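Local atomic coordinates of P450 epoxidase (Sorangium cellulosum, PDB entry 1Q5D), a protein that belongs to the cytochrome P450 family of haem proteins and holds its protoporphyrin IX iron centre within a largely helical fold. Residues T53-V58 with A354-G359; V294-N299 with V348-S353. One frame throughout, in Å; residues are numbered along the deposited sequence.

Contact 1. Residues T53-V58 with A354-G359. With HEM (protoporphyrin IX containing Fe), chain B.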
# COMPACT_ATOMS: atom_id res chain seq x y z
N THR A 53 -4.84 -1.85 19.32
CA THR A 53 -3.39 -1.95 19.40
C THR A 53 -2.80 -3.36 19.37
O THR A 53 -1.60 -3.49 19.22
CB THR A 53 -2.90 -1.29 20.69
OG1 THR A 53 -3.56 -1.90 21.81
CG2 THR A 53 -3.30 0.19 20.76
N ARG A 54 -3.61 -4.40 19.57
CA ARG A 54 -3.04 -5.74 19.74
C ARG A 54 -3.38 -6.71 18.60
O ARG A 54 -4.46 -6.66 18.03
CB ARG A 54 -3.46 -6.32 21.10
CG ARG A 54 -2.89 -5.52 22.27
CD ARG A 54 -3.53 -5.82 23.63
NE ARG A 54 -3.04 -4.90 24.65
CZ ARG A 54 -3.45 -4.89 25.92
NH1 ARG A 54 -4.38 -5.76 26.33
NH2 ARG A 54 -2.94 -4.00 26.77
N TYR A 55 -2.43 -7.57 18.27
CA TYR A 55 -2.62 -8.49 17.14
C TYR A 55 -3.98 -9.19 17.11
O TYR A 55 -4.71 -9.11 16.12
CB TYR A 55 -1.50 -9.54 17.08
CG TYR A 55 -1.61 -10.40 15.85
CD1 TYR A 55 -0.86 -10.12 14.71
CD2 TYR A 55 -2.49 -11.50 15.81
CE1 TYR A 55 -0.96 -10.91 13.57
CE2 TYR A 55 -2.59 -12.30 14.67
CZ TYR A 55 -1.82 -12.01 13.56
OH TYR A 55 -1.91 -12.78 12.42
N HIS A 56 -4.35 -9.87 18.20
CA HIS A 56 -5.54 -10.71 18.15
C HIS A 56 -6.83 -9.93 17.94
O HIS A 56 -7.74 -10.40 17.26
CB HIS A 56 -5.63 -11.64 19.36
CG HIS A 56 -4.73 -12.83 19.25
ND1 HIS A 56 -3.57 -12.96 19.98
CD2 HIS A 56 -4.81 -13.93 18.46
CE1 HIS A 56 -2.97 -14.10 19.65
NE2 HIS A 56 -3.70 -14.70 18.73
N ASP A 57 -6.89 -8.73 18.51
CA ASP A 57 -8.06 -7.88 18.32
C ASP A 57 -8.08 -7.32 16.90
O ASP A 57 -9.11 -7.30 16.24
CB ASP A 57 -8.07 -6.75 19.35
CG ASP A 57 -7.94 -7.26 20.78
OD1 ASP A 57 -8.75 -8.12 21.16
OD2 ASP A 57 -7.04 -6.90 21.57
N VAL A 58 -6.92 -6.86 16.43
CA VAL A 58 -6.79 -6.39 15.05
C VAL A 58 -7.16 -7.49 14.04
O VAL A 58 -7.98 -7.29 13.14
CB VAL A 58 -5.36 -5.90 14.80
CG1 VAL A 58 -5.11 -5.73 13.32
CG2 VAL A 58 -5.11 -4.58 15.53
N ALA A 354 2.03 -15.03 10.04
CA ALA A 354 1.01 -14.28 10.79
C ALA A 354 1.00 -12.78 10.47
O ALA A 354 0.12 -12.05 10.93
CB ALA A 354 1.19 -14.51 12.30
N SER A 355 1.96 -12.31 9.69
CA SER A 355 1.95 -10.88 9.32
C SER A 355 0.61 -10.49 8.68
O SER A 355 0.10 -11.22 7.84
CB SER A 355 3.13 -10.55 8.40
OG SER A 355 3.07 -9.20 7.96
N LEU A 356 0.04 -9.36 9.09
CA LEU A 356 -1.24 -8.86 8.54
C LEU A 356 -1.01 -7.71 7.54
O LEU A 356 -1.97 -7.05 7.09
CB LEU A 356 -2.16 -8.34 9.67
CG LEU A 356 -2.54 -9.29 10.81
CD1 LEU A 356 -3.02 -8.53 12.05
CD2 LEU A 356 -3.62 -10.23 10.35
N ALA A 357 0.25 -7.49 7.20
CA ALA A 357 0.69 -6.40 6.31
C ALA A 357 -0.14 -6.27 5.02
O ALA A 357 -0.37 -5.16 4.53
CB ALA A 357 2.18 -6.54 6.01
N TYR A 358 -0.60 -7.40 4.48
CA TYR A 358 -1.41 -7.37 3.26
C TYR A 358 -2.88 -7.66 3.53
O TYR A 358 -3.63 -7.98 2.60
CB TYR A 358 -0.88 -8.35 2.22
CG TYR A 358 0.47 -7.98 1.66
CD1 TYR A 358 1.64 -8.54 2.16
CD2 TYR A 358 0.58 -7.07 0.60
CE1 TYR A 358 2.88 -8.21 1.64
CE2 TYR A 358 1.84 -6.73 0.08
CZ TYR A 358 2.97 -7.31 0.60
OH TYR A 358 4.21 -7.00 0.09
N GLY A 359 -3.28 -7.56 4.80
CA GLY A 359 -4.68 -7.70 5.15
C GLY A 359 -5.13 -9.15 5.33
O GLY A 359 -4.33 -10.07 5.19
CHA HEM B . -5.96 -3.73 -0.31
CHB HEM B . -1.53 -3.44 1.57
CHC HEM B . 0.37 -3.43 -2.91
CHD HEM B . -4.06 -3.12 -4.76
C1A HEM B . -4.92 -3.74 0.58
C2A HEM B . -5.03 -3.92 2.01
C3A HEM B . -3.81 -3.82 2.53
C4A HEM B . -2.88 -3.59 1.45
CMA HEM B . -3.45 -3.94 4.04
CAA HEM B . -6.35 -4.17 2.77
CBA HEM B . -6.88 -2.86 3.37
CGA HEM B . -8.12 -3.16 4.20
O1A HEM B . -8.79 -2.20 4.68
O2A HEM B . -8.46 -4.37 4.37
C1B HEM B . -0.67 -3.42 0.51
C2B HEM B . 0.77 -3.37 0.65
C3B HEM B . 1.29 -3.35 -0.57
C4B HEM B . 0.22 -3.39 -1.54
CMB HEM B . 1.58 -3.32 1.97
CAB HEM B . 2.81 -3.32 -0.79
CBB HEM B . 3.34 -2.91 -1.94
C1C HEM B . -0.65 -3.38 -3.81
C2C HEM B . -0.53 -3.43 -5.25
C3C HEM B . -1.77 -3.34 -5.75
C4C HEM B . -2.70 -3.25 -4.64
CMC HEM B . 0.82 -3.56 -6.00
CAC HEM B . -2.25 -3.33 -7.21
CBC HEM B . -1.45 -3.69 -8.21
C1D HEM B . -4.96 -3.19 -3.73
C2D HEM B . -6.37 -3.01 -3.90
C3D HEM B . -6.97 -3.20 -2.53
C4D HEM B . -5.86 -3.46 -1.66
CMD HEM B . -7.11 -2.70 -5.22
CAD HEM B . -8.46 -3.15 -2.15
CBD HEM B . -8.88 -4.62 -1.95
CGD HEM B . -10.32 -4.71 -1.54
O1D HEM B . -10.79 -3.79 -0.82
O2D HEM B . -11.02 -5.70 -1.93
NA HEM B . -3.59 -3.55 0.26
NB HEM B . -1.00 -3.43 -0.85
NC HEM B . -1.98 -3.26 -3.48
ND HEM B . -4.69 -3.44 -2.39
FE HEM B . -2.79 -3.58 -1.61
O HOH W 1 -2.81 -1.38 -1.40

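Contact 2. Residues V294-N299 with V348-S353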
# COMPACT_ATOMS: atom_id res chain seq x y z
N VAL A 294 10.18 -7.37 6.29
CA VAL A 294 10.33 -5.92 6.28
C VAL A 294 9.01 -5.29 6.71
O VAL A 294 8.99 -4.39 7.57
CB VAL A 294 10.74 -5.37 4.89
CG1 VAL A 294 10.52 -3.84 4.82
CG2 VAL A 294 12.17 -5.71 4.59
N LEU A 295 7.90 -5.78 6.14
CA LEU A 295 6.58 -5.24 6.44
C LEU A 295 6.06 -5.66 7.80
O LEU A 295 5.22 -4.97 8.38
CB LEU A 295 5.56 -5.63 5.37
CG LEU A 295 5.78 -4.98 4.00
CD1 LEU A 295 4.74 -5.42 3.02
CD2 LEU A 295 5.82 -3.45 4.09
N ARG A 296 6.55 -6.79 8.30
CA ARG A 296 6.18 -7.26 9.63
C ARG A 296 6.92 -6.43 10.69
O ARG A 296 6.31 -5.91 11.65
CB ARG A 296 6.51 -8.77 9.74
CG ARG A 296 5.83 -9.51 10.90
CD ARG A 296 6.42 -9.17 12.30
NE ARG A 296 7.88 -9.18 12.37
CZ ARG A 296 8.59 -8.72 13.42
NH1 ARG A 296 7.96 -8.19 14.46
NH2 ARG A 296 9.91 -8.79 13.43
N PHE A 297 8.23 -6.28 10.51
CA PHE A 297 9.08 -5.64 11.50
C PHE A 297 8.93 -4.12 11.46
O PHE A 297 8.91 -3.45 12.51
CB PHE A 297 10.55 -5.99 11.23
CG PHE A 297 11.54 -5.16 12.02
CD1 PHE A 297 11.63 -5.30 13.39
CD2 PHE A 297 12.40 -4.28 11.38
CE1 PHE A 297 12.54 -4.55 14.12
CE2 PHE A 297 13.31 -3.53 12.10
CZ PHE A 297 13.39 -3.66 13.48
N ASP A 298 8.80 -3.59 10.25
CA ASP A 298 8.81 -2.13 10.06
C ASP A 298 7.71 -1.70 9.11
O ASP A 298 7.98 -1.19 8.02
CB ASP A 298 10.17 -1.71 9.52
CG ASP A 298 10.50 -0.26 9.82
OD1 ASP A 298 9.77 0.42 10.57
OD2 ASP A 298 11.52 0.26 9.33
N ASN A 299 6.47 -1.93 9.51
CA ASN A 299 5.35 -1.74 8.63
C ASN A 299 5.29 -0.30 8.14
O ASN A 299 5.47 0.65 8.94
CB ASN A 299 4.04 -2.08 9.33
CG ASN A 299 2.89 -2.12 8.37
OD1 ASN A 299 2.07 -1.18 8.32
ND2 ASN A 299 2.80 -3.21 7.59
N VAL A 348 15.04 -12.25 9.17
CA VAL A 348 14.63 -12.70 7.85
C VAL A 348 14.44 -14.22 7.73
O VAL A 348 14.05 -14.72 6.68
CB VAL A 348 15.62 -12.20 6.78
CG1 VAL A 348 15.68 -10.68 6.78
CG2 VAL A 348 17.02 -12.79 6.99
N ARG A 349 14.70 -14.94 8.82
CA ARG A 349 14.46 -16.38 8.90
C ARG A 349 13.16 -16.71 9.64
O ARG A 349 12.70 -17.86 9.63
CB ARG A 349 15.62 -17.08 9.62
CG ARG A 349 16.91 -17.14 8.85
CD ARG A 349 18.06 -17.75 9.67
NE ARG A 349 19.20 -18.14 8.85
CZ ARG A 349 19.18 -19.12 7.95
NH1 ARG A 349 18.07 -19.82 7.74
NH2 ARG A 349 20.27 -19.41 7.25
N ARG A 350 12.57 -15.72 10.30
CA ARG A 350 11.36 -16.00 11.08
C ARG A 350 10.22 -16.46 10.19
O ARG A 350 10.18 -16.20 8.99
CB ARG A 350 10.95 -14.80 11.93
CG ARG A 350 10.02 -13.81 11.25
CD ARG A 350 9.34 -12.86 12.24
NE ARG A 350 10.32 -12.12 13.02
CZ ARG A 350 10.41 -12.16 14.34
NH1 ARG A 350 9.58 -12.91 15.05
NH2 ARG A 350 11.35 -11.44 14.96
N ASP A 351 9.28 -17.18 10.80
CA ASP A 351 8.03 -17.46 10.14
C ASP A 351 7.22 -16.17 10.11
O ASP A 351 6.90 -15.62 11.17
CB ASP A 351 7.26 -18.53 10.92
CG ASP A 351 6.12 -19.11 10.14
OD1 ASP A 351 5.60 -18.42 9.25
OD2 ASP A 351 5.69 -20.27 10.32
N THR A 352 6.88 -15.69 8.91
CA THR A 352 6.17 -14.41 8.78
C THR A 352 4.71 -14.62 8.44
O THR A 352 4.02 -13.66 8.09
CB THR A 352 6.79 -13.53 7.69
OG1 THR A 352 6.74 -14.24 6.44
CG2 THR A 352 8.26 -13.29 7.93
N SER A 353 4.23 -15.87 8.54
CA SER A 353 2.87 -16.23 8.12
C SER A 353 1.81 -15.37 8.78
O SER A 353 0.79 -15.05 8.16
CB SER A 353 2.55 -17.70 8.49
OG SER A 353 3.42 -18.61 7.83

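Contact 1. Residues T53-V58 with A354-G359
Leu356 pushes its branched end against the first turn of helix 55-62, where the side chains of Tyr55 and Val58 receive it. Its CD1 methyl sits in the notch between them, 3.5 Å from Tyr55 CE1 and 3.7 Å from Val58 CG1. The second branch, CD2, runs instead by the hydroxyl end of the ring, 3.7 Å from Tyr55 OH. Tyr55 carries its ring out to the loop because its CG stands opposite the backbone N (chi1 -175°), and OH donates a hydrogen bond to Ala354 O (2.6 Å). The acceptor lies at the ring edge and is met on a lone pair in the carbonyl plane, at a C=O...donor angle of 127°. The CB of Ala354 is a small bump beside the same hydroxyl. Past Leu356 the chain folds through a type I turn, Leu356 to Gly359, bringing Ala357 O to 3.3 Å from the haem methyl CMA and Tyr358 CE2 to 3.5 Å from C3B of the haem. Helix 55-62 thus packs on the lead-in to the P450 haem-binding loop, just ahead of the signature segment that runs from Tyr358 to the family's conserved cysteine, Cys365.

Contact 2. Residues V294-N299 with V348-S353
Arg296 and Arg350 converge on a single carboxylate oxygen, OE1 of Glu293, which forms salt bridges with Arg296 NH2 and Arg350 NE. Together the three residues make up the E-R-R triad of cytochrome P450s: Glu293 and Arg296 are the ExxR pair of helix 287-297, and Arg350 comes from the loop leading to the haem-binding segment. The shared anion would be expected to offset the closeness of the two cations, whose NH2 atoms, Arg296 NH2 and Arg350 NH2, stand 3.4 Å apart. Arg296 comes over one face of the Arg350 guanidinium, its CZ 3.7 Å above that plane and displaced toward the rim. The planes are inclined by 51°, so this is no flat stack. Bends at chi2 (-73°) and chi3 (-47°) fold the Arg296 chain back into this position. Carbonyls of the intervening chain hold the outer nitrogens: Arg296 NH1 bonds to Pro343 O and Leu334 O, Arg350 NH1 to Ser341 O and Arg350 NH2 to Val345 O. Just beyond Arg350 the loop is tied to itself by an Asx turn, Asp351 OD1 accepting from Ser353 N at 3.0 Å; the same oxygen also takes, through its syn lone pair, a hydrogen bond from Ser353 OG at 2.6 Å.

How the contacts relate
The centres of the two contacts are 12 Å apart on the same side of the chain's centre. Along the sequence 53-58 comes first, then 294-299, and finally 348-353, which continues without a break into 354-359; contact 2 therefore falls between the two halves of contact 1. One long loop between helices 330-333 and 368-385 serves both: residues 348-353 meet helix 287-297, and residues 354-359 lie between helix 55-62 and that same helix. The contacts also touch directly, for Ser355 CB lies 3.8 Å from Arg296 CG and Ala357 CB 3.6 Å from Leu295 CB, so the E-R-R triad packs against the lead-in to the haem-binding loop, with Leu295 and Ala357 next to the haem itself.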